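Local atomic coordinates of NDP-rhamnosyltransferase (Saccharopolyspora spinosa, PDB entry 3TSA), a protein that is a glycosyltransferase of the GT-B fold, built from two Rossmann-like domains that face each other across a cleft. Residues V251-R262 / L268-S277; I307-Y315 / A330-Q340. All blocks are in the same frame, centred on the assembly; numbering follows the deposited sequence.

Interaction 1: residues V251-R262 / L268-S277; sequences VEAVIAVPPEHR and LPDNARIAES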
loop_
_atom_site.group_PDB
_atom_site.type_symbol
_atom_site.label_atom_id
_atom_site.label_comp_id
_atom_site.label_asym_id
_atom_site.label_seq_id
_atom_site.Cartn_x
_atom_site.Cartn_y
_atom_site.Cartn_z
ATOM N N VAL A 251 7.483 35.428 0.974
ATOM C CA VAL A 251 7.545 33.956 0.999
ATOM C C VAL A 251 6.975 33.356 2.261
ATOM O O VAL A 251 7.166 33.910 3.384
ATOM C CB VAL A 251 9.042 33.409 0.766
ATOM C CG1 VAL A 251 9.154 31.901 1.170
ATOM C CG2 VAL A 251 9.506 33.682 -0.643
ATOM N N GLU A 252 6.211 32.275 2.096
ATOM C CA GLU A 252 5.854 31.394 3.171
ATOM C C GLU A 252 6.601 30.081 2.905
ATOM O O GLU A 252 6.357 29.486 1.916
ATOM C CB GLU A 252 4.345 31.092 3.056
ATOM C CG GLU A 252 3.912 30.196 4.147
ATOM C CD GLU A 252 2.405 30.034 4.149
ATOM O OE1 GLU A 252 1.702 31.088 4.391
ATOM O OE2 GLU A 252 1.957 28.880 3.908
ATOM N N ALA A 253 7.427 29.638 3.836
ATOM C CA ALA A 253 8.244 28.393 3.693
ATOM C C ALA A 253 7.522 27.207 4.301
ATOM O O ALA A 253 7.104 27.285 5.454
ATOM C CB ALA A 253 9.620 28.599 4.369
ATOM N N VAL A 254 7.230 26.140 3.543
ATOM C CA VAL A 254 6.641 24.938 4.161
ATOM C C VAL A 254 7.775 23.952 4.260
ATOM O O VAL A 254 8.346 23.589 3.236
ATOM C CB VAL A 254 5.439 24.313 3.331
ATOM C CG1 VAL A 254 4.995 22.949 3.894
ATOM C CG2 VAL A 254 4.249 25.274 3.272
ATOM N N ILE A 255 8.127 23.543 5.479
ATOM C CA ILE A 255 9.379 22.757 5.660
ATOM C C ILE A 255 9.010 21.316 5.936
ATOM O O ILE A 255 8.310 20.987 6.931
ATOM C CB ILE A 255 10.273 23.315 6.799
ATOM C CG1 ILE A 255 10.773 24.706 6.468
ATOM C CG2 ILE A 255 11.528 22.494 6.930
ATOM C CD1 ILE A 255 11.101 25.542 7.714
ATOM N N ALA A 256 9.440 20.442 5.010
ATOM C CA ALA A 256 9.107 19.009 5.041
ATOM C C ALA A 256 10.404 18.193 5.241
ATOM O O ALA A 256 11.132 17.943 4.259
ATOM C CB ALA A 256 8.361 18.585 3.739
ATOM N N VAL A 257 10.748 17.853 6.491
ATOM C CA VAL A 257 11.953 17.059 6.788
ATOM C C VAL A 257 11.531 15.979 7.771
ATOM O O VAL A 257 10.462 16.140 8.362
ATOM C CB VAL A 257 13.133 17.894 7.333
ATOM C CG1 VAL A 257 13.475 19.011 6.323
ATOM C CG2 VAL A 257 12.856 18.409 8.746
ATOM N N PRO A 258 12.328 14.899 7.933
ATOM C CA PRO A 258 11.968 13.779 8.816
ATOM C C PRO A 258 11.887 14.235 10.244
ATOM O O PRO A 258 12.608 15.174 10.618
ATOM C CB PRO A 258 13.186 12.850 8.686
ATOM C CG PRO A 258 13.638 13.115 7.274
ATOM C CD PRO A 258 13.580 14.598 7.210
ATOM N N PRO A 259 11.086 13.551 11.073
ATOM C CA PRO A 259 10.900 13.945 12.461
ATOM C C PRO A 259 12.215 14.224 13.222
ATOM O O PRO A 259 12.334 15.279 13.895
ATOM C CB PRO A 259 10.192 12.724 13.087
ATOM C CG PRO A 259 9.534 12.019 11.975
ATOM C CD PRO A 259 10.385 12.292 10.731
ATOM N N GLU A 260 13.200 13.330 13.109
ATOM C CA GLU A 260 14.472 13.554 13.879
ATOM C C GLU A 260 15.319 14.750 13.413
ATOM O O GLU A 260 16.192 15.222 14.141
ATOM C CB GLU A 260 15.319 12.291 13.973
ATOM C CG GLU A 260 16.057 11.938 12.693
ATOM C CD GLU A 260 15.183 11.226 11.646
ATOM O OE1 GLU A 260 13.933 11.020 11.813
ATOM O OE2 GLU A 260 15.792 10.881 10.620
ATOM N N HIS A 261 15.038 15.269 12.218
ATOM C CA HIS A 261 15.740 16.461 11.736
ATOM C C HIS A 261 15.028 17.789 12.034
ATOM O O HIS A 261 15.532 18.850 11.670
ATOM C CB HIS A 261 16.072 16.329 10.233
ATOM C CG HIS A 261 16.943 15.150 9.905
ATOM N ND1 HIS A 261 18.281 15.100 10.228
ATOM C CD2 HIS A 261 16.678 14.005 9.223
ATOM C CE1 HIS A 261 18.787 13.943 9.825
ATOM N NE2 HIS A 261 17.842 13.267 9.200
ATOM N N ARG A 262 13.875 17.720 12.715
ATOM C CA ARG A 262 13.051 18.883 12.962
ATOM C C ARG A 262 13.686 19.714 14.084
ATOM O O ARG A 262 13.581 20.945 14.107
ATOM C CB ARG A 262 11.569 18.442 13.236
ATOM C CG ARG A 262 10.880 17.979 11.911
ATOM C CD ARG A 262 9.465 17.398 12.051
ATOM N NE ARG A 262 9.170 16.586 10.866
ATOM C CZ ARG A 262 8.178 15.716 10.740
ATOM N NH1 ARG A 262 7.360 15.525 11.750
ATOM N NH2 ARG A 262 8.013 15.029 9.588
ATOM N N LEU A 268 12.428 29.375 14.544
ATOM C CA LEU A 268 11.721 29.334 13.294
ATOM C C LEU A 268 10.946 30.652 13.107
ATOM O O LEU A 268 10.222 31.071 14.000
ATOM C CB LEU A 268 10.784 28.107 13.295
ATOM C CG LEU A 268 10.793 27.056 12.156
ATOM C CD1 LEU A 268 9.419 27.097 11.582
ATOM C CD2 LEU A 268 11.854 27.335 11.105
ATOM N N PRO A 269 11.109 31.318 11.954
ATOM C CA PRO A 269 10.340 32.560 11.762
ATOM C C PRO A 269 8.891 32.320 11.583
ATOM O O PRO A 269 8.459 31.165 11.335
ATOM C CB PRO A 269 10.874 33.101 10.432
ATOM C CG PRO A 269 11.362 31.943 9.752
ATOM C CD PRO A 269 12.057 31.130 10.843
ATOM N N ASP A 270 8.139 33.420 11.619
ATOM C CA ASP A 270 6.714 33.340 11.647
ATOM C C ASP A 270 6.225 32.987 10.232
ATOM O O ASP A 270 5.089 32.571 10.073
ATOM C CB ASP A 270 6.059 34.652 12.206
ATOM C CG ASP A 270 7.065 35.577 12.985
ATOM O OD1 ASP A 270 6.587 36.543 13.638
ATOM O OD2 ASP A 270 8.336 35.410 12.926
ATOM N N ASN A 271 7.076 33.177 9.203
ATOM C CA ASN A 271 6.703 32.794 7.791
ATOM C C ASN A 271 7.212 31.378 7.391
ATOM O O ASN A 271 7.420 31.108 6.204
ATOM C CB ASN A 271 7.142 33.823 6.740
ATOM C CG ASN A 271 8.654 34.059 6.691
ATOM O OD1 ASN A 271 9.360 33.903 7.697
ATOM N ND2 ASN A 271 9.173 34.403 5.479
ATOM N N ALA A 272 7.401 30.521 8.392
ATOM C CA ALA A 272 7.727 29.124 8.196
ATOM C C ALA A 272 6.722 28.204 8.857
ATOM O O ALA A 272 6.224 28.516 9.933
ATOM C CB ALA A 272 9.170 28.819 8.692
ATOM N N ARG A 273 6.433 27.059 8.245
ATOM C CA ARG A 273 5.635 26.038 8.885
ATOM C C ARG A 273 6.385 24.719 8.787
ATOM O O ARG A 273 6.923 24.437 7.728
ATOM C CB ARG A 273 4.359 25.879 8.136
ATOM C CG ARG A 273 3.569 24.616 8.570
ATOM C CD ARG A 273 2.364 24.398 7.680
ATOM N NE ARG A 273 1.417 25.453 7.931
ATOM C CZ ARG A 273 0.527 25.439 8.934
ATOM N NH1 ARG A 273 0.446 24.402 9.769
ATOM N NH2 ARG A 273 -0.297 26.475 9.088
ATOM N N ILE A 274 6.460 23.961 9.889
ATOM C CA ILE A 274 7.015 22.616 9.894
ATOM C C ILE A 274 5.900 21.646 9.577
ATOM O O ILE A 274 4.924 21.562 10.330
ATOM C CB ILE A 274 7.747 22.246 11.238
ATOM C CG1 ILE A 274 8.862 23.292 11.619
ATOM C CG2 ILE A 274 8.293 20.812 11.117
ATOM C CD1 ILE A 274 9.556 23.130 13.059
ATOM N N ALA A 275 5.976 20.962 8.430
ATOM C CA ALA A 275 4.908 20.005 8.029
ATOM C C ALA A 275 5.034 18.734 8.854
ATOM O O ALA A 275 6.141 18.195 9.045
ATOM C CB ALA A 275 4.933 19.689 6.509
ATOM N N GLU A 276 3.907 18.250 9.349
ATOM C CA GLU A 276 3.902 17.132 10.291
ATOM C C GLU A 276 3.883 15.766 9.600
ATOM O O GLU A 276 2.844 15.118 9.591
ATOM C CB GLU A 276 2.685 17.266 11.228
ATOM C CG GLU A 276 2.915 18.165 12.428
ATOM C CD GLU A 276 3.908 17.556 13.408
ATOM O OE1 GLU A 276 4.991 18.172 13.590
ATOM O OE2 GLU A 276 3.656 16.441 13.926
ATOM N N SER A 277 4.984 15.368 8.988
ATOM C CA SER A 277 5.091 14.054 8.249
ATOM C C SER A 277 3.988 13.957 7.174
ATOM O O SER A 277 3.184 13.032 7.150
ATOM C CB SER A 277 5.015 12.854 9.191
ATOM O OG SER A 277 6.222 12.720 9.892
HETATM O O HOH W 1 1.751 27.177 6.034
HETATM O O HOH W 2 8.932 18.820 8.575
HETATM O O HOH W 3 7.595 16.366 7.028
#

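Interaction 2: residues I307-Y315 / A330-Q340; sequences IPQLVLPQY and AGICLPDEQAQ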
loop_
_atom_site.group_PDB
_atom_site.type_symbol
_atom_site.label_atom_id
_atom_site.label_comp_id
_atom_site.label_asym_id
_atom_site.label_seq_id
_atom_site.Cartn_x
_atom_site.Cartn_y
_atom_site.Cartn_z
ATOM N N ILE A 307 5.825 21.873 -11.014
ATOM C CA ILE A 307 6.354 22.809 -10.003
ATOM C C ILE A 307 7.891 22.908 -10.184
ATOM O O ILE A 307 8.599 21.911 -10.099
ATOM C CB ILE A 307 6.056 22.324 -8.609
ATOM C CG1 ILE A 307 4.558 22.016 -8.338
ATOM C CG2 ILE A 307 6.534 23.398 -7.554
ATOM C CD1 ILE A 307 3.658 23.157 -8.698
ATOM N N PRO A 308 8.378 24.123 -10.449
ATOM C CA PRO A 308 9.833 24.209 -10.634
ATOM C C PRO A 308 10.591 23.995 -9.336
ATOM O O PRO A 308 10.051 24.099 -8.241
ATOM C CB PRO A 308 10.077 25.613 -11.161
ATOM C CG PRO A 308 8.919 26.407 -10.778
ATOM C CD PRO A 308 7.710 25.419 -10.635
ATOM N N GLN A 309 11.890 23.700 -9.473
ATOM C CA GLN A 309 12.706 23.345 -8.342
ATOM C C GLN A 309 14.000 24.112 -8.335
ATOM O O GLN A 309 14.587 24.410 -9.365
ATOM C CB GLN A 309 13.051 21.831 -8.292
ATOM C CG GLN A 309 11.790 20.948 -8.297
ATOM C CD GLN A 309 11.794 19.980 -9.434
ATOM O OE1 GLN A 309 10.910 20.005 -10.296
ATOM N NE2 GLN A 309 12.803 19.145 -9.477
ATOM N N LEU A 310 14.409 24.424 -7.120
ATOM C CA LEU A 310 15.775 24.943 -6.879
ATOM C C LEU A 310 16.506 23.747 -6.218
ATOM O O LEU A 310 16.107 23.326 -5.148
ATOM C CB LEU A 310 15.633 26.050 -5.886
ATOM C CG LEU A 310 16.694 27.167 -5.912
ATOM C CD1 LEU A 310 16.598 28.238 -4.825
ATOM C CD2 LEU A 310 18.040 26.809 -6.301
ATOM N N VAL A 311 17.592 23.268 -6.850
ATOM C CA VAL A 311 18.127 21.959 -6.519
ATOM C C VAL A 311 19.519 22.157 -5.925
ATOM O O VAL A 311 20.316 22.901 -6.477
ATOM C CB VAL A 311 18.237 21.047 -7.747
ATOM C CG1 VAL A 311 18.529 19.601 -7.262
ATOM C CG2 VAL A 311 16.871 21.007 -8.541
ATOM N N LEU A 312 19.721 21.592 -4.752
ATOM C CA LEU A 312 21.073 21.629 -4.121
ATOM C C LEU A 312 21.606 20.236 -4.103
ATOM O O LEU A 312 21.589 19.525 -3.102
ATOM C CB LEU A 312 20.920 22.182 -2.709
ATOM C CG LEU A 312 20.420 23.626 -2.398
ATOM C CD1 LEU A 312 19.073 23.902 -2.849
ATOM C CD2 LEU A 312 20.383 23.681 -0.859
ATOM N N PRO A 313 22.185 19.773 -5.240
ATOM C CA PRO A 313 22.600 18.376 -5.272
ATOM C C PRO A 313 23.763 18.061 -4.299
ATOM O O PRO A 313 24.573 18.968 -4.007
ATOM C CB PRO A 313 23.115 18.229 -6.731
ATOM C CG PRO A 313 23.586 19.677 -7.128
ATOM C CD PRO A 313 22.495 20.509 -6.476
ATOM N N GLN A 314 23.773 16.843 -3.835
ATOM C CA GLN A 314 24.735 16.384 -2.806
ATOM C C GLN A 314 25.540 15.179 -3.247
ATOM O O GLN A 314 26.768 15.109 -3.029
ATOM C CB GLN A 314 23.991 16.087 -1.479
ATOM C CG GLN A 314 23.123 17.230 -0.972
ATOM C CD GLN A 314 23.932 18.504 -0.646
ATOM O OE1 GLN A 314 23.467 19.608 -0.926
ATOM N NE2 GLN A 314 25.133 18.333 -0.087
ATOM N N TYR A 315 24.875 14.183 -3.834
ATOM C CA TYR A 315 25.559 12.945 -4.069
ATOM C C TYR A 315 24.849 12.131 -5.165
ATOM O O TYR A 315 23.767 12.521 -5.648
ATOM C CB TYR A 315 25.714 12.133 -2.768
ATOM C CG TYR A 315 24.435 11.755 -1.999
ATOM C CD1 TYR A 315 23.163 11.499 -2.625
ATOM C CD2 TYR A 315 24.536 11.569 -0.618
ATOM C CE1 TYR A 315 22.061 11.113 -1.834
ATOM C CE2 TYR A 315 23.495 11.156 0.115
ATOM C CZ TYR A 315 22.268 10.948 -0.470
ATOM O OH TYR A 315 21.237 10.530 0.339
ATOM N N ALA A 330 13.390 24.457 -16.115
ATOM C CA ALA A 330 12.350 24.108 -15.116
ATOM C C ALA A 330 12.861 24.312 -13.706
ATOM O O ALA A 330 12.205 23.894 -12.736
ATOM C CB ALA A 330 11.862 22.584 -15.293
ATOM N N GLY A 331 14.059 24.881 -13.583
ATOM C CA GLY A 331 14.592 25.062 -12.202
ATOM C C GLY A 331 15.941 25.738 -12.269
ATOM O O GLY A 331 16.433 26.145 -13.368
ATOM N N ILE A 332 16.506 25.875 -11.077
ATOM C CA ILE A 332 17.858 26.451 -10.958
ATOM C C ILE A 332 18.681 25.420 -10.179
ATOM O O ILE A 332 18.193 24.832 -9.216
ATOM C CB ILE A 332 17.789 27.831 -10.276
ATOM C CG1 ILE A 332 17.230 28.897 -11.255
ATOM C CG2 ILE A 332 19.236 28.291 -9.854
ATOM C CD1 ILE A 332 16.988 30.212 -10.601
ATOM N N CYS A 333 19.938 25.197 -10.609
ATOM C CA CYS A 333 20.843 24.310 -9.929
ATOM C C CYS A 333 21.893 25.154 -9.124
ATOM O O CYS A 333 22.480 26.097 -9.708
ATOM C CB CYS A 333 21.533 23.458 -11.034
ATOM S SG CYS A 333 22.945 22.492 -10.335
ATOM N N LEU A 334 22.091 24.899 -7.829
ATOM C CA LEU A 334 23.313 25.436 -7.128
ATOM C C LEU A 334 24.283 24.249 -7.039
ATOM O O LEU A 334 24.099 23.351 -6.209
ATOM C CB LEU A 334 22.967 26.026 -5.738
ATOM C CG LEU A 334 21.753 26.980 -5.672
ATOM C CD1 LEU A 334 21.483 27.490 -4.252
ATOM C CD2 LEU A 334 22.023 28.158 -6.622
ATOM N N PRO A 335 25.339 24.252 -7.879
ATOM C CA PRO A 335 25.952 22.934 -8.214
ATOM C C PRO A 335 27.001 22.456 -7.259
ATOM O O PRO A 335 27.416 21.311 -7.345
ATOM C CB PRO A 335 26.603 23.182 -9.569
ATOM C CG PRO A 335 26.943 24.644 -9.547
ATOM C CD PRO A 335 25.709 25.270 -8.867
ATOM N N ASP A 336 27.382 23.312 -6.333
ATOM C CA ASP A 336 28.511 22.935 -5.435
ATOM C C ASP A 336 28.431 23.738 -4.156
ATOM O O ASP A 336 27.493 24.518 -3.978
ATOM C CB ASP A 336 29.895 23.139 -6.139
ATOM C CG ASP A 336 30.012 24.484 -6.727
ATOM O OD1 ASP A 336 29.431 25.434 -6.180
ATOM O OD2 ASP A 336 30.727 24.598 -7.768
ATOM N N GLU A 337 29.358 23.493 -3.204
ATOM C CA GLU A 337 29.259 24.135 -1.942
ATOM C C GLU A 337 29.359 25.663 -1.967
ATOM O O GLU A 337 28.608 26.371 -1.246
ATOM C CB GLU A 337 30.289 23.532 -0.966
ATOM C CG GLU A 337 29.909 23.968 0.451
ATOM C CD GLU A 337 31.070 23.699 1.452
ATOM O OE1 GLU A 337 32.248 23.883 1.079
ATOM O OE2 GLU A 337 30.765 23.324 2.625
ATOM N N GLN A 338 30.244 26.181 -2.848
ATOM C CA GLN A 338 30.368 27.615 -3.001
ATOM C C GLN A 338 29.068 28.300 -3.445
ATOM O O GLN A 338 28.752 29.405 -2.916
ATOM C CB GLN A 338 31.569 28.016 -3.871
ATOM C CG GLN A 338 31.511 27.687 -5.293
ATOM C CD GLN A 338 30.646 28.671 -6.091
ATOM O OE1 GLN A 338 30.660 29.887 -5.842
ATOM N NE2 GLN A 338 29.930 28.158 -7.095
ATOM N N ALA A 339 28.320 27.656 -4.361
ATOM C CA ALA A 339 27.003 28.177 -4.724
ATOM C C ALA A 339 25.980 27.986 -3.616
ATOM O O ALA A 339 25.163 28.871 -3.324
ATOM C CB ALA A 339 26.524 27.493 -6.033
ATOM N N GLN A 340 25.961 26.811 -3.030
ATOM C CA GLN A 340 24.901 26.495 -2.046
ATOM C C GLN A 340 24.984 27.354 -0.782
ATOM O O GLN A 340 23.956 27.631 -0.144
ATOM C CB GLN A 340 24.842 25.009 -1.702
ATOM C CG GLN A 340 24.510 24.135 -2.902
ATOM C CD GLN A 340 24.654 22.688 -2.651
ATOM O OE1 GLN A 340 24.734 22.199 -1.515
ATOM N NE2 GLN A 340 24.661 21.935 -3.754
#

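Interaction 1: residues V251-R262 / L268-S277
Ala253 and Ile255 pair with the strand around Arg273 along one edge of the parallel sheet in the C-terminal Rossmann-like domain. Strand 272-274 is the outermost strand here, and strand 251-256 lies between it and strand 219-224. Four backbone hydrogen bonds alternate across the pair, from Ala253 N to Asn271 O (2.8 Å) through to Ala275 N to Ile255 O (2.8 Å), and the two parallel strands are inclined at 18°.

The side chain of Asn271 extends this pairing backwards. With CG set between the backbone N and the carbonyl carbon (chi1 60°), ND2 reaches Val251 O at 2.9 Å, tilted from that carbonyl's plane. The same nitrogen also binds Thr246 O at the end of helix 236-246.

The apolar contacts divide between the two faces. Ala253, Ile255, Ala272 and Ile274 point to the side covered by helix 236-246, where Ile255 and Leu268 meet tip to tip, CD1 to CD2 at 3.9 Å. Val254 and Arg273 point to the other side, near Trp211, and Val254 CG1 touches the methyl of Ala275.

Charged groups flank the strands. Glu252 OE2 forms a salt bridge with Arg220 and accepts from water 1, which in turn accepts from Arg273 NE. Past the last strand residues, Arg262 lays its extended chain across CG2 of Ile274. Its guanidinium grips one carbonyl oxygen side-on and in plane, NE to Val257 O at 2.9 Å and NH2 to the same Val257 O at 3.0 Å, which fixes its rotation. Ala275 O sits over the centre of one face, 3.6 Å from Arg262 CZ, and Pro259 N lies off-centre over the opposite face. At the edge, Arg262 NH2 donates to Ser277 OG at 2.9 Å.

Interaction 2: residues I307-Y315 / A330-Q340
The flat amide of Gln340 is held edge-on by two carbonyls where strands 309-311 and 331-333, the ends of a beta-alpha-beta unit of the C-terminal Rossmann-like domain, run out. Its NE2 donates in the amide plane to Pro313 O (3.0 Å) and to Leu334 O (2.9 Å), spending both N-H groups. CB of Leu312 lies over one face, 3.8 Å from Gln340 CD. Near the OE1 end comes the amide of Gln314, its plane turned 63° from that of Gln340. The extended chain of Gln340 beyond CG spans the distance from the helix that starts at Glu337.

The two strands are parallel, 7° apart. Gln309 N binds Ala330 O in a long first bond, Ile332 N binds Gln309 O, Val311 N binds Ile332 O at 2.9 Å, and Leu334 N meets Val311 O nearly head-on to the carbonyl. The next donor in this series would be the backbone N of Pro313, but proline has no N-H. Its CD instead packs against the oxygen, Pro313 CD to Leu334 O at 3.3 Å, and Gln340 NE2 supplies the hydrogen bond that Leu334 O, just past the strand, cannot take from Pro313.

Side chains sort onto two faces. Leu310 has CG roughly anti to the backbone N (chi1 -153°), which carries CD2 across to Leu334 CG at 3.8 Å and to CG2 of Ile332. Helix 343-354 covers this side through Phe346. Val311 and Cys333 point the other way, onto Ala322 of the connecting helix 318-327, and Cys333 SG also touches CG of Pro313.

The helix carrying Gln340 has Asp336 as its N-cap. Asp336 OD1 takes Ala339 N at 3.1 Å, nearly along its C-O axis, and on its syn side Gln338 NE2 at 2.9 Å.

Interactions 1 and 2 sit at the two outer edges of one six-stranded parallel sheet, in the order 272-274, 251-256, 219-224, 289-292, 309-311, 331-333. Strands 219-224 and 289-292 separate them, leaving their centres 19 Å apart and their nearest atoms about 10 Å apart, without contact. Along the chain they follow in series: interaction 1 is complete before interaction 2 begins. Their helical cover differs, helix 236-246 for the first, helices 318-327 and 343-354 for the second. Together they complete the two margins of the C-terminal Rossmann-like domain; from interaction 2, Gln314 also reaches Phe71, Pro72 and Asn73 of the N-terminal half.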